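Local atomic coordinates of alkaline serine protease (Pseudoalteromonas sp., PDB entry 1Y9Z), a protein that hydrolyses peptide bonds as a subtilisin-like serine protease of a cold-living Antarctic bacterium. Residues R24-I29 against A91-V96; A123-M128 against G150-A155; I219-Q224 against L348-T353; G255-C260 against N274-V279. All blocks are in the same frame, centred on the assembly; numbering follows the deposited sequence.

The four contacts fall into two pairs, one in each of two sheets. From the N terminus, contact 1 closes a loop of some sixty residues by bringing 91-96 beside 24-29. Contact 2 follows in series and closes the short beta-alpha-beta connection between 123-128 and 150-155. Strand 125-128 pairs with strand 25-30, so both contacts belong to the largely parallel sheet of the subtilisin-like domain. The chain then crosses to the other side of the molecule. Contact 3 closes a long loop from 219-224 to 348-353, and contact 4 is nested inside it. Backbone bonds between strands 252-263 and 351-360 join these two, centres about 10 Å apart, in a mixed sheet, probably of the inserted beta-barrel domain.

Contact 1: residues R24-I29 against A91-V96; sequences RTICII and ANIHIV
Asn92 meets Arg24 with a side chain whose CG stands beside its own backbone N, anti to the carbonyl carbon (chi1 -63°); from there the amide ND2 donates to Arg24 O, just ahead of strand 25-29, at 3.0 Å and from above the carbonyl plane. The backbone N of Asn92 adds a weak bond to the same oxygen, so one carbonyl holds two donors of one residue. An alanine here would probably leave Arg24 O with the weak backbone bond as its only hydrogen bond to 91-96. Cys27 meets His94 through the other setting: SG is anti to the backbone N (chi1 -169°) and lies in the plane of the His94 ring, at its edge, 4.0 Å from CD2 of that ring. The same sulfur touches Val96 CG2 at 3.6 Å and is bonded to Cys117, while Thr46 and Thr48 hold the two ring nitrogens of His94. Across the sheet, Ile28 CD1 meets Ile93 CG2 at 3.8 Å and Ile95 CD1 at 3.9 Å, the side chains of Ile28 and Ile95 lying alongside each other. Between the two faces, backbone bonds join the strands, with Ile26 N on Asn92 O at 2.9 Å and His94 N on Ile26 O at 2.9 Å. Helix 65-74 packs on the Ile28 face, and helix 110-119 takes Ile29 and Val96. Parallel strands sandwiched between helices in this way are characteristic of the alpha/beta core of the subtilisin-like domain.

Contact 2: residues A123-M128 against G150-A155; sequences ANVVTM and GVLLIA
Val126 sits at the apolar centre, lying alongside Leu153 and pointing the same way, with its CB 3.8 Å from Leu153 CD2. Its CG2 branch crosses Val151 at a slant and meets that residue's CG1 at 3.7 Å. Met128 extends this layer: its chain bends at the last torsion (chi3 -81°), which sets Met128 CE 4.2 Å from Leu153 CB. Beyond it, Ala155 CB lies 3.3 Å from Met128 O. The reverse face is also oily, since Val125 CG1 meets Ile154 CD1 at 4.2 Å. Between the two layers the backbones alternate in donating: Val126 N to Leu152 O, Ile154 N to Val126 O and Met128 N to Ile154 O. Toward the polar edge Leu152 N reaches Asn124 O at 2.9 Å. At the polar end one water joins the segments, accepting from Asn124 ND2 at 3.0 Å and donating to Gly150 O at 2.8 Å. Gly150, at positive phi, closes helix 137-148 in a Schellman motif, and the water thus ties a helix end to the start of a strand. Asn124 OD1 accepts from the backbone N of Thr25, and Thr127 OG1 is bonded to Ser376. The pair forms the two strands of a beta-alpha-beta unit whose connection is helix 137-148; strand 25-30 lies beside 125-128, strand 174-180 lies beside 152-156, and helix 368-385 covers the face of Val125, Thr127 and Leu152.

Contact 3: residues I219-Q224 against L348-T353; sequences ITIGGQ and LGQSTT
Ile221 and Thr352 make the closest side-chain meeting here: CD1 of the isoleucine comes to 3.2 Å from Thr352 OG1, and its CG1 lies 3.6 Å from Thr352 CG2. Ile221 CG1 stands beside the backbone N, anti to the carbonyl carbon (chi1 -62°), which brings it against Thr352, and both branches of the threonine thus lie against the isoleucine chain. Two residues earlier on the same strand, Ile219 CG2 touches Thr352 CG2 at 3.8 Å. Gln350 crosses Ile221 at about a right angle, its OE1 3.7 Å from Ile221 CG2. What fixes Thr352 is its own hydroxyl, which donates to Gln350 O at 3.1 Å from well above the carbonyl plane. Next come the backbones, where Thr220 and Thr353 form an antiparallel hydrogen-bonded pair: Thr220 N to Thr353 O at 2.9 Å, Thr353 N to Thr220 O at 3.0 Å. Two waters stitch the margins; one donates to Thr353 O and is bonded to Thr220 OG1, and the other accepts from Gly222 N and donates to Ser351 O. Thr353 OG1 is bonded to Thr254 OG1 on the strand beyond. Ile221 is positioned in turn by a type I' turn to Gln224, which belongs to the hairpin of strands 214-221 and 224-225. The antiparallel pairing of 214-221 with 351-360 is part of a mixed sheet, probably of the inserted beta-barrel domain.

Contact 4: residues G255-C260 against N274-V279; sequences GALAEC and NKICLV
Parallel pairing of strands 252-263 and 275-280, Leu257 beside Ile276 and Glu259 beside Leu278, forms part of a mixed sheet that probably belongs to the inserted beta-barrel domain. The backbones alternate: Ala258 N donates to Ile276 O at 2.8 Å and Leu278 N to Ala258 O at 2.7 Å. At the start the approach is close, Gly255 CA lying 3.6 Å from Asn274 O. Lys275 lies over Ala256, its chain bent at the second torsion (chi2 -80°), with CD only 3.5 Å from Ala256 CB, a tight contact, and NZ 3.2 Å from that methyl. An alanine in its place would probably uncover the Ala256 methyl, with the beta carbon still near Ala256 O. On the opposite face Leu257 CD1 touches Ile276 CG2 at 3.8 Å, the two chains crossing at about a right angle, and Leu278 CB at 4.0 Å. Glu259 OE1 forms a salt bridge with Lys345 and OE2 a hydrogen bond with Tyr309. Cys260 and Cys277 are bonded to Cys269 and Cys298, not to each other, yet Cys277 SG rests 4.1 Å from Cys260 CB.

Contact 1: residues R24-I29 against A91-V96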
loop_
_atom_site.group_PDB
_atom_site.type_symbol
_atom_site.label_atom_id
_atom_site.label_comp_id
_atom_site.label_asym_id
_atom_site.label_seq_id
_atom_site.Cartn_x
_atom_site.Cartn_y
_atom_site.Cartn_z
ATOM N N ARG A 24 8.695 -21.682 -4.537
ATOM C CA ARG A 24 9.366 -20.406 -4.287
ATOM C C ARG A 24 9.302 -20.035 -2.805
ATOM O O ARG A 24 8.412 -20.475 -2.074
ATOM C CB ARG A 24 8.696 -19.265 -5.069
ATOM C CG ARG A 24 8.681 -19.382 -6.588
ATOM C CD ARG A 24 10.070 -19.258 -7.191
ATOM N NE ARG A 24 10.832 -20.493 -7.052
ATOM C CZ ARG A 24 12.121 -20.611 -7.347
ATOM N NH1 ARG A 24 12.734 -21.776 -7.190
ATOM N NH2 ARG A 24 12.803 -19.564 -7.795
ATOM N N THR A 25 10.255 -19.219 -2.372
ATOM C CA THR A 25 10.279 -18.739 -0.996
ATOM C C THR A 25 10.575 -17.247 -1.025
ATOM O O THR A 25 11.563 -16.815 -1.622
ATOM C CB THR A 25 11.360 -19.435 -0.140
ATOM O OG1 THR A 25 11.042 -20.824 0.002
ATOM C CG2 THR A 25 11.425 -18.802 1.247
ATOM N N ILE A 26 9.699 -16.461 -0.410
ATOM C CA ILE A 26 9.899 -15.020 -0.347
ATOM C C ILE A 26 10.146 -14.638 1.106
ATOM O O ILE A 26 9.414 -15.057 2.002
ATOM C CB ILE A 26 8.681 -14.236 -0.910
ATOM C CG1 ILE A 26 8.904 -12.732 -0.720
ATOM C CG2 ILE A 26 7.390 -14.683 -0.233
ATOM C CD1 ILE A 26 7.966 -11.859 -1.523
ATOM N N CYS A 27 11.201 -13.864 1.334
ATOM C CA CYS A 27 11.558 -13.429 2.677
ATOM C C CYS A 27 11.239 -11.962 2.852
ATOM O O CYS A 27 11.670 -11.124 2.057
ATOM C CB CYS A 27 13.043 -13.649 2.916
ATOM S SG CYS A 27 13.633 -13.472 4.631
ATOM N N ILE A 28 10.484 -11.665 3.901
ATOM C CA ILE A 28 10.087 -10.302 4.210
ATOM C C ILE A 28 10.934 -9.762 5.358
ATOM O O ILE A 28 10.810 -10.211 6.501
ATOM C CB ILE A 28 8.602 -10.237 4.626
ATOM C CG1 ILE A 28 7.724 -10.872 3.548
ATOM C CG2 ILE A 28 8.191 -8.794 4.845
ATOM C CD1 ILE A 28 6.267 -11.031 3.958
ATOM N N ILE A 29 11.816 -8.817 5.044
ATOM C CA ILE A 29 12.656 -8.186 6.060
ATOM C C ILE A 29 11.868 -6.941 6.441
ATOM O O ILE A 29 11.768 -5.992 5.660
ATOM C CB ILE A 29 14.034 -7.802 5.484
ATOM C CG1 ILE A 29 14.775 -9.068 5.043
ATOM C CG2 ILE A 29 14.842 -7.032 6.520
ATOM C CD1 ILE A 29 16.174 -8.814 4.498
ATOM N N ALA A 91 2.557 -20.396 -1.322
ATOM C CA ALA A 91 3.872 -19.776 -1.245
ATOM C C ALA A 91 4.525 -19.943 0.119
ATOM O O ALA A 91 3.849 -19.965 1.147
ATOM C CB ALA A 91 3.761 -18.297 -1.579
ATOM N N ASN A 92 5.848 -20.073 0.117
ATOM C CA ASN A 92 6.602 -20.190 1.355
ATOM C C ASN A 92 7.056 -18.784 1.696
ATOM O O ASN A 92 7.599 -18.076 0.848
ATOM C CB ASN A 92 7.820 -21.092 1.174
ATOM C CG ASN A 92 7.442 -22.508 0.825
ATOM O OD1 ASN A 92 6.842 -23.219 1.631
ATOM N ND2 ASN A 92 7.777 -22.925 -0.390
ATOM N N ILE A 93 6.821 -18.387 2.939
ATOM C CA ILE A 93 7.186 -17.059 3.405
ATOM C C ILE A 93 8.110 -17.169 4.605
ATOM O O ILE A 93 7.836 -17.926 5.535
ATOM C CB ILE A 93 5.935 -16.273 3.844
ATOM C CG1 ILE A 93 4.911 -16.251 2.709
ATOM C CG2 ILE A 93 6.322 -14.856 4.254
ATOM C CD1 ILE A 93 3.566 -15.680 3.110
ATOM N N HIS A 94 9.214 -16.425 4.578
ATOM C CA HIS A 94 10.144 -16.427 5.700
ATOM C C HIS A 94 10.205 -15.005 6.233
ATOM O O HIS A 94 10.320 -14.046 5.468
ATOM C CB HIS A 94 11.542 -16.883 5.284
ATOM C CG HIS A 94 12.404 -17.274 6.443
ATOM N ND1 HIS A 94 12.184 -18.420 7.176
ATOM C CD2 HIS A 94 13.454 -16.649 7.028
ATOM C CE1 HIS A 94 13.061 -18.486 8.162
ATOM N NE2 HIS A 94 13.842 -17.423 8.095
ATOM N N ILE A 95 10.123 -14.875 7.549
ATOM C CA ILE A 95 10.128 -13.573 8.188
ATOM C C ILE A 95 11.398 -13.275 8.974
ATOM O O ILE A 95 11.848 -14.084 9.786
ATOM C CB ILE A 95 8.926 -13.443 9.164
ATOM C CG1 ILE A 95 7.615 -13.779 8.443
ATOM C CG2 ILE A 95 8.876 -12.041 9.756
ATOM C CD1 ILE A 95 7.301 -12.896 7.250
ATOM N N VAL A 96 11.986 -12.113 8.707
ATOM C CA VAL A 96 13.157 -11.660 9.446
ATOM C C VAL A 96 12.730 -10.296 9.978
ATOM O O VAL A 96 12.528 -9.349 9.214
ATOM C CB VAL A 96 14.407 -11.514 8.556
ATOM C CG1 VAL A 96 15.554 -10.919 9.372
ATOM C CG2 VAL A 96 14.825 -12.878 8.016
#

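Contact 2: residues A123-M128 against G150-A155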
loop_
_atom_site.group_PDB
_atom_site.type_symbol
_atom_site.label_atom_id
_atom_site.label_comp_id
_atom_site.label_asym_id
_atom_site.label_seq_id
_atom_site.Cartn_x
_atom_site.Cartn_y
_atom_site.Cartn_z
ATOM N N ALA A 123 15.453 -18.340 0.896
ATOM C CA ALA A 123 14.771 -17.364 0.055
ATOM C C ALA A 123 15.248 -17.260 -1.390
ATOM O O ALA A 123 16.445 -17.308 -1.672
ATOM C CB ALA A 123 14.850 -15.989 0.711
ATOM N N ASN A 124 14.288 -17.112 -2.301
ATOM C CA ASN A 124 14.574 -16.927 -3.721
ATOM C C ASN A 124 14.372 -15.439 -3.977
ATOM O O ASN A 124 15.034 -14.840 -4.823
ATOM C CB ASN A 124 13.590 -17.707 -4.593
ATOM C CG ASN A 124 13.632 -19.193 -4.336
ATOM O OD1 ASN A 124 12.638 -19.787 -3.918
ATOM N ND2 ASN A 124 14.781 -19.808 -4.588
ATOM N N VAL A 125 13.429 -14.861 -3.237
ATOM C CA VAL A 125 13.100 -13.448 -3.340
ATOM C C VAL A 125 13.211 -12.816 -1.959
ATOM O O VAL A 125 12.742 -13.382 -0.971
ATOM C CB VAL A 125 11.648 -13.238 -3.844
ATOM C CG1 VAL A 125 11.331 -11.748 -3.927
ATOM C CG2 VAL A 125 11.460 -13.903 -5.201
ATOM N N VAL A 126 13.859 -11.659 -1.889
ATOM C CA VAL A 126 13.994 -10.937 -0.632
ATOM C C VAL A 126 13.375 -9.568 -0.868
ATOM O O VAL A 126 13.836 -8.804 -1.723
ATOM C CB VAL A 126 15.470 -10.786 -0.211
ATOM C CG1 VAL A 126 15.565 -9.952 1.058
ATOM C CG2 VAL A 126 16.080 -12.165 0.029
ATOM N N THR A 127 12.315 -9.270 -0.123
ATOM C CA THR A 127 11.615 -8.008 -0.276
ATOM C C THR A 127 11.880 -7.105 0.928
ATOM O O THR A 127 11.744 -7.516 2.086
ATOM C CB THR A 127 10.101 -8.272 -0.502
ATOM O OG1 THR A 127 9.442 -7.055 -0.861
ATOM C CG2 THR A 127 9.458 -8.869 0.741
ATOM N N MET A 128 12.275 -5.870 0.637
ATOM C CA MET A 128 12.635 -4.912 1.671
ATOM C C MET A 128 11.920 -3.573 1.549
ATOM O O MET A 128 12.334 -2.696 0.785
ATOM C CB MET A 128 14.154 -4.711 1.634
ATOM C CG MET A 128 14.915 -6.025 1.791
ATOM S SD MET A 128 16.678 -5.975 1.389
ATOM C CE MET A 128 16.623 -6.103 -0.389
ATOM N N GLY A 150 21.636 -15.754 -7.702
ATOM C CA GLY A 150 20.273 -16.134 -8.035
ATOM C C GLY A 150 19.151 -15.647 -7.137
ATOM O O GLY A 150 18.017 -16.111 -7.270
ATOM N N VAL A 151 19.444 -14.720 -6.230
ATOM C CA VAL A 151 18.417 -14.191 -5.334
ATOM C C VAL A 151 17.897 -12.854 -5.850
ATOM O O VAL A 151 18.675 -11.925 -6.070
ATOM C CB VAL A 151 18.971 -13.990 -3.908
ATOM C CG1 VAL A 151 17.875 -13.448 -2.994
ATOM C CG2 VAL A 151 19.513 -15.303 -3.374
ATOM N N LEU A 152 16.585 -12.761 -6.049
ATOM C CA LEU A 152 15.972 -11.527 -6.536
ATOM C C LEU A 152 15.746 -10.578 -5.362
ATOM O O LEU A 152 15.075 -10.928 -4.386
ATOM C CB LEU A 152 14.641 -11.832 -7.238
ATOM C CG LEU A 152 13.878 -10.666 -7.879
ATOM C CD1 LEU A 152 14.714 -10.022 -8.975
ATOM C CD2 LEU A 152 12.570 -11.185 -8.461
ATOM N N LEU A 153 16.311 -9.378 -5.468
ATOM C CA LEU A 153 16.210 -8.362 -4.426
ATOM C C LEU A 153 15.311 -7.215 -4.877
ATOM O O LEU A 153 15.507 -6.644 -5.954
ATOM C CB LEU A 153 17.607 -7.832 -4.090
ATOM C CG LEU A 153 18.657 -8.900 -3.766
ATOM C CD1 LEU A 153 20.015 -8.241 -3.592
ATOM C CD2 LEU A 153 18.258 -9.665 -2.508
ATOM N N ILE A 154 14.338 -6.870 -4.039
ATOM C CA ILE A 154 13.379 -5.816 -4.349
ATOM C C ILE A 154 13.203 -4.909 -3.129
ATOM O O ILE A 154 13.077 -5.396 -2.008
ATOM C CB ILE A 154 12.023 -6.450 -4.749
ATOM C CG1 ILE A 154 12.231 -7.369 -5.960
ATOM C CG2 ILE A 154 10.998 -5.374 -5.067
ATOM C CD1 ILE A 154 11.042 -8.254 -6.285
ATOM N N ALA A 155 13.203 -3.594 -3.347
ATOM C CA ALA A 155 13.071 -2.649 -2.242
ATOM C C ALA A 155 12.360 -1.352 -2.615
ATOM O O ALA A 155 12.258 -0.994 -3.791
ATOM C CB ALA A 155 14.450 -2.339 -1.667
HETATM O O HOH W 1 17.019 -18.383 -5.909
#

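Contact 3: residues I219-Q224 against L348-T353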
loop_
_atom_site.group_PDB
_atom_site.type_symbol
_atom_site.label_atom_id
_atom_site.label_comp_id
_atom_site.label_asym_id
_atom_site.label_seq_id
_atom_site.Cartn_x
_atom_site.Cartn_y
_atom_site.Cartn_z
ATOM N N ILE A 219 -19.698 3.419 3.726
ATOM C CA ILE A 219 -20.771 4.292 3.260
ATOM C C ILE A 219 -21.885 3.332 2.886
ATOM O O ILE A 219 -21.680 2.436 2.069
ATOM C CB ILE A 219 -20.387 5.083 1.992
ATOM C CG1 ILE A 219 -19.236 6.040 2.293
ATOM C CG2 ILE A 219 -21.602 5.861 1.487
ATOM C CD1 ILE A 219 -18.701 6.748 1.056
ATOM N N THR A 220 -23.055 3.512 3.487
ATOM C CA THR A 220 -24.180 2.636 3.208
ATOM C C THR A 220 -25.408 3.407 2.747
ATOM O O THR A 220 -25.778 4.421 3.338
ATOM C CB THR A 220 -24.561 1.807 4.452
ATOM O OG1 THR A 220 -23.430 1.035 4.877
ATOM C CG2 THR A 220 -25.716 0.868 4.135
ATOM N N ILE A 221 -26.022 2.917 1.676
ATOM C CA ILE A 221 -27.230 3.515 1.119
ATOM C C ILE A 221 -28.118 2.378 0.623
ATOM O O ILE A 221 -27.654 1.482 -0.082
ATOM C CB ILE A 221 -26.915 4.458 -0.068
ATOM C CG1 ILE A 221 -26.043 5.627 0.401
ATOM C CG2 ILE A 221 -28.215 4.992 -0.664
ATOM C CD1 ILE A 221 -25.701 6.626 -0.695
ATOM N N GLY A 222 -29.391 2.410 1.005
ATOM C CA GLY A 222 -30.309 1.368 0.582
ATOM C C GLY A 222 -29.893 -0.015 1.045
ATOM O O GLY A 222 -30.136 -1.008 0.358
ATOM N N GLY A 223 -29.255 -0.083 2.209
ATOM C CA GLY A 223 -28.823 -1.362 2.743
ATOM C C GLY A 223 -27.601 -1.956 2.065
ATOM O O GLY A 223 -27.186 -3.067 2.399
ATOM N N GLN A 224 -27.023 -1.230 1.112
ATOM C CA GLN A 224 -25.840 -1.710 0.402
ATOM C C GLN A 224 -24.608 -0.889 0.776
ATOM O O GLN A 224 -24.707 0.307 1.051
ATOM C CB GLN A 224 -26.072 -1.661 -1.110
ATOM C CG GLN A 224 -27.170 -2.601 -1.594
ATOM C CD GLN A 224 -26.833 -4.069 -1.384
ATOM O OE1 GLN A 224 -27.659 -4.948 -1.634
ATOM N NE2 GLN A 224 -25.614 -4.341 -0.932
ATOM N N LEU A 348 -28.254 11.273 -4.388
ATOM C CA LEU A 348 -28.538 12.468 -3.602
ATOM C C LEU A 348 -29.971 12.478 -3.075
ATOM O O LEU A 348 -30.915 12.167 -3.802
ATOM C CB LEU A 348 -28.288 13.725 -4.441
ATOM C CG LEU A 348 -26.828 14.018 -4.799
ATOM C CD1 LEU A 348 -26.749 15.274 -5.654
ATOM C CD2 LEU A 348 -26.015 14.188 -3.527
ATOM N N GLY A 349 -30.121 12.834 -1.802
ATOM C CA GLY A 349 -31.438 12.883 -1.193
ATOM C C GLY A 349 -31.789 11.629 -0.418
ATOM O O GLY A 349 -32.696 11.639 0.415
ATOM N N GLN A 350 -31.066 10.546 -0.682
ATOM C CA GLN A 350 -31.317 9.282 -0.004
ATOM C C GLN A 350 -30.581 9.178 1.329
ATOM O O GLN A 350 -29.501 9.747 1.502
ATOM C CB GLN A 350 -30.921 8.114 -0.911
ATOM C CG GLN A 350 -31.789 7.989 -2.156
ATOM C CD GLN A 350 -31.379 6.837 -3.054
ATOM O OE1 GLN A 350 -31.252 5.699 -2.603
ATOM N NE2 GLN A 350 -31.182 7.127 -4.335
ATOM N N SER A 351 -31.178 8.453 2.269
ATOM C CA SER A 351 -30.589 8.266 3.588
ATOM C C SER A 351 -29.243 7.568 3.446
ATOM O O SER A 351 -29.153 6.485 2.867
ATOM C CB SER A 351 -31.517 7.428 4.469
ATOM O OG SER A 351 -30.991 7.288 5.777
ATOM N N THR A 352 -28.201 8.194 3.981
ATOM C CA THR A 352 -26.854 7.643 3.896
ATOM C C THR A 352 -26.179 7.586 5.257
ATOM O O THR A 352 -26.334 8.488 6.080
ATOM C CB THR A 352 -25.978 8.498 2.958
ATOM O OG1 THR A 352 -26.618 8.615 1.682
ATOM C CG2 THR A 352 -24.608 7.857 2.772
ATOM N N THR A 353 -25.426 6.516 5.488
ATOM C CA THR A 353 -24.706 6.353 6.739
ATOM C C THR A 353 -23.215 6.294 6.445
ATOM O O THR A 353 -22.755 5.429 5.700
ATOM C CB THR A 353 -25.114 5.061 7.468
ATOM O OG1 THR A 353 -26.518 5.097 7.750
ATOM C CG2 THR A 353 -24.345 4.920 8.778
HETATM O O HOH W 2 -21.778 2.949 6.575
HETATM O O HOH W 3 -30.943 4.605 2.093
#

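Contact 4: residues G255-C260 against N274-V279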
loop_
_atom_site.group_PDB
_atom_site.type_symbol
_atom_site.label_atom_id
_atom_site.label_comp_id
_atom_site.label_asym_id
_atom_site.label_seq_id
_atom_site.Cartn_x
_atom_site.Cartn_y
_atom_site.Cartn_z
ATOM N N GLY A 255 -27.958 10.486 7.489
ATOM C CA GLY A 255 -28.763 11.606 7.037
ATOM C C GLY A 255 -28.925 11.605 5.531
ATOM O O GLY A 255 -28.286 10.820 4.832
ATOM N N ALA A 256 -29.786 12.480 5.025
ATOM C CA ALA A 256 -30.009 12.567 3.589
ATOM C C ALA A 256 -28.731 13.057 2.916
ATOM O O ALA A 256 -28.066 13.965 3.416
ATOM C CB ALA A 256 -31.159 13.521 3.293
ATOM N N LEU A 257 -28.389 12.448 1.786
ATOM C CA LEU A 257 -27.189 12.831 1.053
ATOM C C LEU A 257 -27.404 14.144 0.308
ATOM O O LEU A 257 -28.362 14.289 -0.453
ATOM C CB LEU A 257 -26.803 11.735 0.056
ATOM C CG LEU A 257 -25.495 11.951 -0.713
ATOM C CD1 LEU A 257 -24.322 11.953 0.258
ATOM C CD2 LEU A 257 -25.325 10.854 -1.752
ATOM N N ALA A 258 -26.510 15.098 0.544
ATOM C CA ALA A 258 -26.575 16.401 -0.107
ATOM C C ALA A 258 -25.162 16.779 -0.531
ATOM O O ALA A 258 -24.202 16.518 0.192
ATOM C CB ALA A 258 -27.132 17.441 0.853
ATOM N N GLU A 259 -25.033 17.391 -1.702
ATOM C CA GLU A 259 -23.718 17.776 -2.193
ATOM C C GLU A 259 -23.457 19.272 -2.156
ATOM O O GLU A 259 -24.333 20.083 -2.465
ATOM C CB GLU A 259 -23.511 17.260 -3.620
ATOM C CG GLU A 259 -22.324 17.896 -4.336
ATOM C CD GLU A 259 -21.954 17.182 -5.619
ATOM O OE1 GLU A 259 -22.865 16.812 -6.387
ATOM O OE2 GLU A 259 -20.742 17.000 -5.864
ATOM N N CYS A 260 -22.240 19.628 -1.765
ATOM C CA CYS A 260 -21.831 21.020 -1.714
ATOM C C CYS A 260 -21.183 21.311 -3.061
ATOM O O CYS A 260 -20.037 20.931 -3.300
ATOM C CB CYS A 260 -20.815 21.244 -0.596
ATOM S SG CYS A 260 -20.338 22.990 -0.403
ATOM N N ASN A 274 -28.259 17.986 9.549
ATOM C CA ASN A 274 -28.884 16.667 9.469
ATOM C C ASN A 274 -28.679 15.981 8.122
ATOM O O ASN A 274 -29.461 15.113 7.735
ATOM C CB ASN A 274 -30.384 16.779 9.758
ATOM C CG ASN A 274 -30.673 17.192 11.188
ATOM O OD1 ASN A 274 -30.324 16.482 12.132
ATOM N ND2 ASN A 274 -31.311 18.344 11.354
ATOM N N LYS A 275 -27.619 16.358 7.417
ATOM C CA LYS A 275 -27.336 15.775 6.110
ATOM C C LYS A 275 -25.930 15.193 6.017
ATOM O O LYS A 275 -25.042 15.555 6.790
ATOM C CB LYS A 275 -27.482 16.843 5.021
ATOM C CG LYS A 275 -28.860 17.475 4.900
ATOM C CD LYS A 275 -29.816 16.594 4.116
ATOM C CE LYS A 275 -31.110 17.339 3.808
ATOM N NZ LYS A 275 -32.030 16.548 2.943
ATOM N N ILE A 276 -25.746 14.272 5.075
ATOM C CA ILE A 276 -24.435 13.689 4.816
ATOM C C ILE A 276 -23.976 14.546 3.647
ATOM O O ILE A 276 -24.622 14.583 2.598
ATOM C CB ILE A 276 -24.523 12.209 4.385
ATOM C CG1 ILE A 276 -25.021 11.355 5.555
ATOM C CG2 ILE A 276 -23.157 11.723 3.914
ATOM C CD1 ILE A 276 -24.160 11.448 6.805
ATOM N N CYS A 277 -22.865 15.241 3.840
ATOM C CA CYS A 277 -22.343 16.160 2.844
ATOM C C CYS A 277 -21.305 15.586 1.891
ATOM O O CYS A 277 -20.207 15.205 2.299
ATOM C CB CYS A 277 -21.776 17.365 3.582
ATOM S SG CYS A 277 -21.253 18.820 2.627
ATOM N N LEU A 278 -21.675 15.531 0.616
ATOM C CA LEU A 278 -20.796 15.043 -0.440
ATOM C C LEU A 278 -20.114 16.272 -1.028
ATOM O O LEU A 278 -20.771 17.273 -1.316
ATOM C CB LEU A 278 -21.613 14.338 -1.526
ATOM C CG LEU A 278 -20.859 13.767 -2.731
ATOM C CD1 LEU A 278 -19.985 12.600 -2.289
ATOM C CD2 LEU A 278 -21.857 13.308 -3.781
ATOM N N VAL A 279 -18.799 16.210 -1.200
ATOM C CA VAL A 279 -18.075 17.348 -1.749
ATOM C C VAL A 279 -16.837 16.937 -2.534
ATOM O O VAL A 279 -16.097 16.034 -2.134
ATOM C CB VAL A 279 -17.655 18.331 -0.630
ATOM C CG1 VAL A 279 -16.730 17.638 0.360
ATOM C CG2 VAL A 279 -16.980 19.553 -1.237
#